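Local coordinates for DNA-(apurinic or apyrimidinic site) endonuclease 2 (Xenopus laevis, PDB 6WCD), which acts as a weak apurinic/apyrimidinic endonuclease in base excision repair and as a 3'-5' exonuclease that depends on magnesium or manganese, at residues L281-M292 with P302-Q310. Residues are numbered along the deposited sequence; the frame is centred on the assembly and turned at random. Where two conformers were deposited one is given.
Sequences LVESEFLDSVIM and PVKAFMKCQ. With BU1 (1,4-butanediol), chain D.
M307 lies alongside F286 and lays its CG over one face of the ring, 4.1 Å from the centroid, a CH-pi contact. In the conformer given, its SD stands obliquely beside the same ring in a Met-aromatic contact, and a bend at chi3 (65°) brings CE to 3.6 Å from F286 CE1, where it also meets L281 CD1. V282 CG2 covers the opposite face of the ring, while A305 CB comes in obliquely, 3.6 Å from F286 CE2. Replacing F286 with an alanine is likely to open a gap between M307 and V282 and cost the methionine its CH-pi and Met-aromatic contacts.

Strands 286-291 and 303-307 pair antiparallel, with this cluster on the face that carries F286, A305 and M307. A classic beta bulge interrupts them: F306 O accepts a bond of 2.7 Å from L287 N and a weak one from D288 N. Beyond it, V290 and K304 exchange two backbone bonds, and M292 N reaches P302 O at 2.9 Å. On the face carrying D288, V290 and K304, V290 CG2 meets the edge of the F306 ring in its plane, 3.9 Å from F306 CE1; M292 SD rests against K304 CB, and K304 NZ bonds L25 O and D26 O.

K308 N donates to E285 O at 2.8 Å in a nearly straight bond (N-H...O 168°), and a water bridges S284 O and K308 NZ. Strand 286-291 is an outermost strand of the six-stranded sheet, with strand 2-7 on the far side of 303-307; I179 and F246 extend the cluster around F286. Apolar and sulfur contacts, helped by the E285-K308 backbone bond and the bridging water, thus join helix 279-285 to this hairpin of the DNase I-like catalytic domain, while backbone bonds fix its register.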
# COMPACT_ATOMS: atom_id res chain seq x y z
N LEU A 281 -15.27 8.77 -1.19
CA LEU A 281 -13.99 9.47 -1.18
C LEU A 281 -13.52 9.80 -2.57
O LEU A 281 -13.10 10.93 -2.84
CB LEU A 281 -12.95 8.59 -0.47
CG LEU A 281 -11.56 9.20 -0.32
CD1 LEU A 281 -11.56 10.40 0.65
CD2 LEU A 281 -10.55 8.09 0.09
N VAL A 282 -13.54 8.84 -3.47
CA VAL A 282 -13.06 9.08 -4.82
C VAL A 282 -13.94 10.12 -5.52
O VAL A 282 -13.44 11.04 -6.17
CB VAL A 282 -12.96 7.76 -5.60
CG1 VAL A 282 -12.59 7.98 -7.08
CG2 VAL A 282 -11.97 6.87 -4.95
N GLU A 283 -15.27 9.98 -5.42
CA GLU A 283 -16.20 10.88 -6.10
C GLU A 283 -16.12 12.30 -5.55
O GLU A 283 -16.28 13.26 -6.31
CB GLU A 283 -17.63 10.37 -5.96
CG GLU A 283 -17.90 9.09 -6.72
CD GLU A 283 -19.30 8.50 -6.43
OE1 GLU A 283 -19.96 8.95 -5.47
OE2 GLU A 283 -19.71 7.56 -7.14
N SER A 284 -15.96 12.45 -4.24
CA SER A 284 -16.06 13.79 -3.65
C SER A 284 -14.72 14.43 -3.32
O SER A 284 -14.67 15.67 -3.24
CB SER A 284 -16.89 13.76 -2.38
OG SER A 284 -18.19 13.31 -2.67
N GLU A 285 -13.66 13.68 -3.09
CA GLU A 285 -12.41 14.27 -2.65
C GLU A 285 -11.25 14.11 -3.60
O GLU A 285 -10.26 14.83 -3.45
CB GLU A 285 -12.00 13.71 -1.29
CG GLU A 285 -13.11 13.87 -0.20
CD GLU A 285 -13.45 15.29 0.21
OE1 GLU A 285 -12.57 16.17 0.07
OE2 GLU A 285 -14.61 15.55 0.67
N PHE A 286 -11.30 13.18 -4.55
CA PHE A 286 -10.18 13.04 -5.47
C PHE A 286 -10.27 14.05 -6.61
O PHE A 286 -11.35 14.36 -7.11
CB PHE A 286 -10.11 11.62 -6.08
CG PHE A 286 -9.40 10.59 -5.26
CD1 PHE A 286 -9.68 10.35 -3.94
CD2 PHE A 286 -8.45 9.76 -5.87
CE1 PHE A 286 -9.01 9.33 -3.23
CE2 PHE A 286 -7.79 8.76 -5.16
CZ PHE A 286 -8.08 8.55 -3.85
N LEU A 287 -9.10 14.54 -7.01
CA LEU A 287 -8.95 15.34 -8.21
C LEU A 287 -8.37 14.56 -9.39
O LEU A 287 -8.71 14.87 -10.55
CB LEU A 287 -8.05 16.56 -7.91
CG LEU A 287 -8.69 17.58 -6.98
CD1 LEU A 287 -7.61 18.49 -6.43
CD2 LEU A 287 -9.76 18.41 -7.65
N ASP A 288 -7.44 13.66 -9.12
CA ASP A 288 -6.82 12.87 -10.19
C ASP A 288 -6.10 11.70 -9.56
O ASP A 288 -5.85 11.66 -8.35
CB ASP A 288 -5.87 13.73 -11.01
CG ASP A 288 -5.59 13.19 -12.42
OD1 ASP A 288 -6.10 12.11 -12.85
OD2 ASP A 288 -4.85 13.91 -13.16
N SER A 289 -5.77 10.72 -10.40
CA SER A 289 -4.97 9.56 -10.03
C SER A 289 -4.21 9.18 -11.27
O SER A 289 -4.84 9.02 -12.32
CB SER A 289 -5.88 8.43 -9.56
OG SER A 289 -5.14 7.31 -9.17
N VAL A 290 -2.89 9.07 -11.18
CA VAL A 290 -2.01 8.97 -12.32
C VAL A 290 -0.94 7.90 -12.07
O VAL A 290 -0.73 7.41 -10.94
CB VAL A 290 -1.32 10.30 -12.65
CG1 VAL A 290 -2.36 11.44 -12.84
CG2 VAL A 290 -0.36 10.68 -11.58
N ILE A 291 -0.24 7.58 -13.15
CA ILE A 291 0.97 6.76 -13.16
C ILE A 291 2.14 7.72 -13.30
O ILE A 291 2.05 8.74 -13.98
CB ILE A 291 0.98 5.75 -14.34
CG1 ILE A 291 -0.40 5.15 -14.59
CG2 ILE A 291 2.03 4.66 -14.10
CD1 ILE A 291 -0.90 4.32 -13.44
N MET A 292 3.28 7.40 -12.69
CA MET A 292 4.52 8.20 -12.78
C MET A 292 5.64 7.42 -13.48
O MET A 292 6.63 7.02 -12.86
CB MET A 292 4.95 8.61 -11.37
CG MET A 292 3.93 9.36 -10.51
SD MET A 292 4.59 9.80 -8.87
CE MET A 292 5.58 11.22 -9.35
N PRO A 302 5.96 4.48 -9.62
CA PRO A 302 4.93 4.88 -8.67
C PRO A 302 3.59 5.19 -9.33
O PRO A 302 3.48 5.45 -10.54
CB PRO A 302 5.48 6.17 -8.06
CG PRO A 302 6.92 6.19 -8.43
CD PRO A 302 7.00 5.48 -9.76
N VAL A 303 2.57 5.22 -8.48
CA VAL A 303 1.26 5.80 -8.79
C VAL A 303 0.97 6.89 -7.75
O VAL A 303 1.50 6.88 -6.64
CB VAL A 303 0.16 4.74 -8.81
CG1 VAL A 303 0.46 3.71 -9.91
CG2 VAL A 303 0.06 3.98 -7.50
N LYS A 304 0.20 7.89 -8.16
CA LYS A 304 0.01 9.08 -7.32
C LYS A 304 -1.42 9.57 -7.43
O LYS A 304 -1.98 9.64 -8.53
CB LYS A 304 1.00 10.17 -7.73
CG LYS A 304 0.97 11.43 -6.88
CD LYS A 304 2.18 12.32 -7.21
CE LYS A 304 2.17 13.53 -6.36
NZ LYS A 304 3.43 14.29 -6.71
N ALA A 305 -2.01 9.94 -6.30
CA ALA A 305 -3.31 10.56 -6.28
C ALA A 305 -3.25 11.96 -5.69
O ALA A 305 -2.41 12.25 -4.81
CB ALA A 305 -4.31 9.74 -5.49
N PHE A 306 -4.16 12.78 -6.17
CA PHE A 306 -4.27 14.21 -5.85
C PHE A 306 -5.66 14.37 -5.28
O PHE A 306 -6.65 14.00 -5.92
CB PHE A 306 -4.10 15.08 -7.10
CG PHE A 306 -2.75 14.91 -7.78
CD1 PHE A 306 -2.51 13.85 -8.64
CD2 PHE A 306 -1.73 15.83 -7.59
CE1 PHE A 306 -1.28 13.71 -9.22
CE2 PHE A 306 -0.52 15.69 -8.21
CZ PHE A 306 -0.32 14.60 -9.05
N MET A 307 -5.76 14.92 -4.07
CA MET A 307 -7.02 15.02 -3.36
C MET A 307 -7.23 16.44 -2.84
O MET A 307 -6.27 17.16 -2.55
CB MET A 307 -7.02 14.01 -2.21
CG MET A 307 -6.66 12.57 -2.69
SD MET A 307 -6.30 11.47 -1.29
CE MET A 307 -7.92 11.44 -0.51
N LYS A 308 -8.47 16.82 -2.70
CA LYS A 308 -8.82 18.18 -2.29
C LYS A 308 -9.01 18.27 -0.78
O LYS A 308 -9.06 19.40 -0.25
CB LYS A 308 -10.04 18.69 -3.06
CG LYS A 308 -11.28 18.00 -2.70
CD LYS A 308 -12.47 18.36 -3.59
CE LYS A 308 -12.34 17.77 -4.98
NZ LYS A 308 -13.61 17.96 -5.78
N CYS A 309 -9.09 17.16 -0.10
CA CYS A 309 -9.23 17.19 1.36
C CYS A 309 -7.92 17.60 2.03
O CYS A 309 -6.83 17.51 1.46
CB CYS A 309 -9.68 15.85 1.91
SG CYS A 309 -8.69 14.44 1.38
N GLN A 310 -8.06 18.17 3.23
CA GLN A 310 -6.92 18.78 3.94
C GLN A 310 -6.66 18.04 5.25
O GLN A 310 -7.59 17.78 6.03
CB GLN A 310 -7.18 20.25 4.21
CG GLN A 310 -7.50 21.05 2.94
CD GLN A 310 -6.35 21.06 1.95
OE1 GLN A 310 -5.20 21.25 2.34
NE2 GLN A 310 -6.64 20.76 0.68
C1 BU1 D . -0.36 20.78 4.09
C2 BU1 D . -0.33 19.38 3.47
C3 BU1 D . -1.08 19.32 2.14
C4 BU1 D . -2.54 18.99 2.40
O5 BU1 D . -1.41 20.90 5.01
O6 BU1 D . -3.41 19.27 1.32
O HOH W 1 -16.34 17.63 -4.05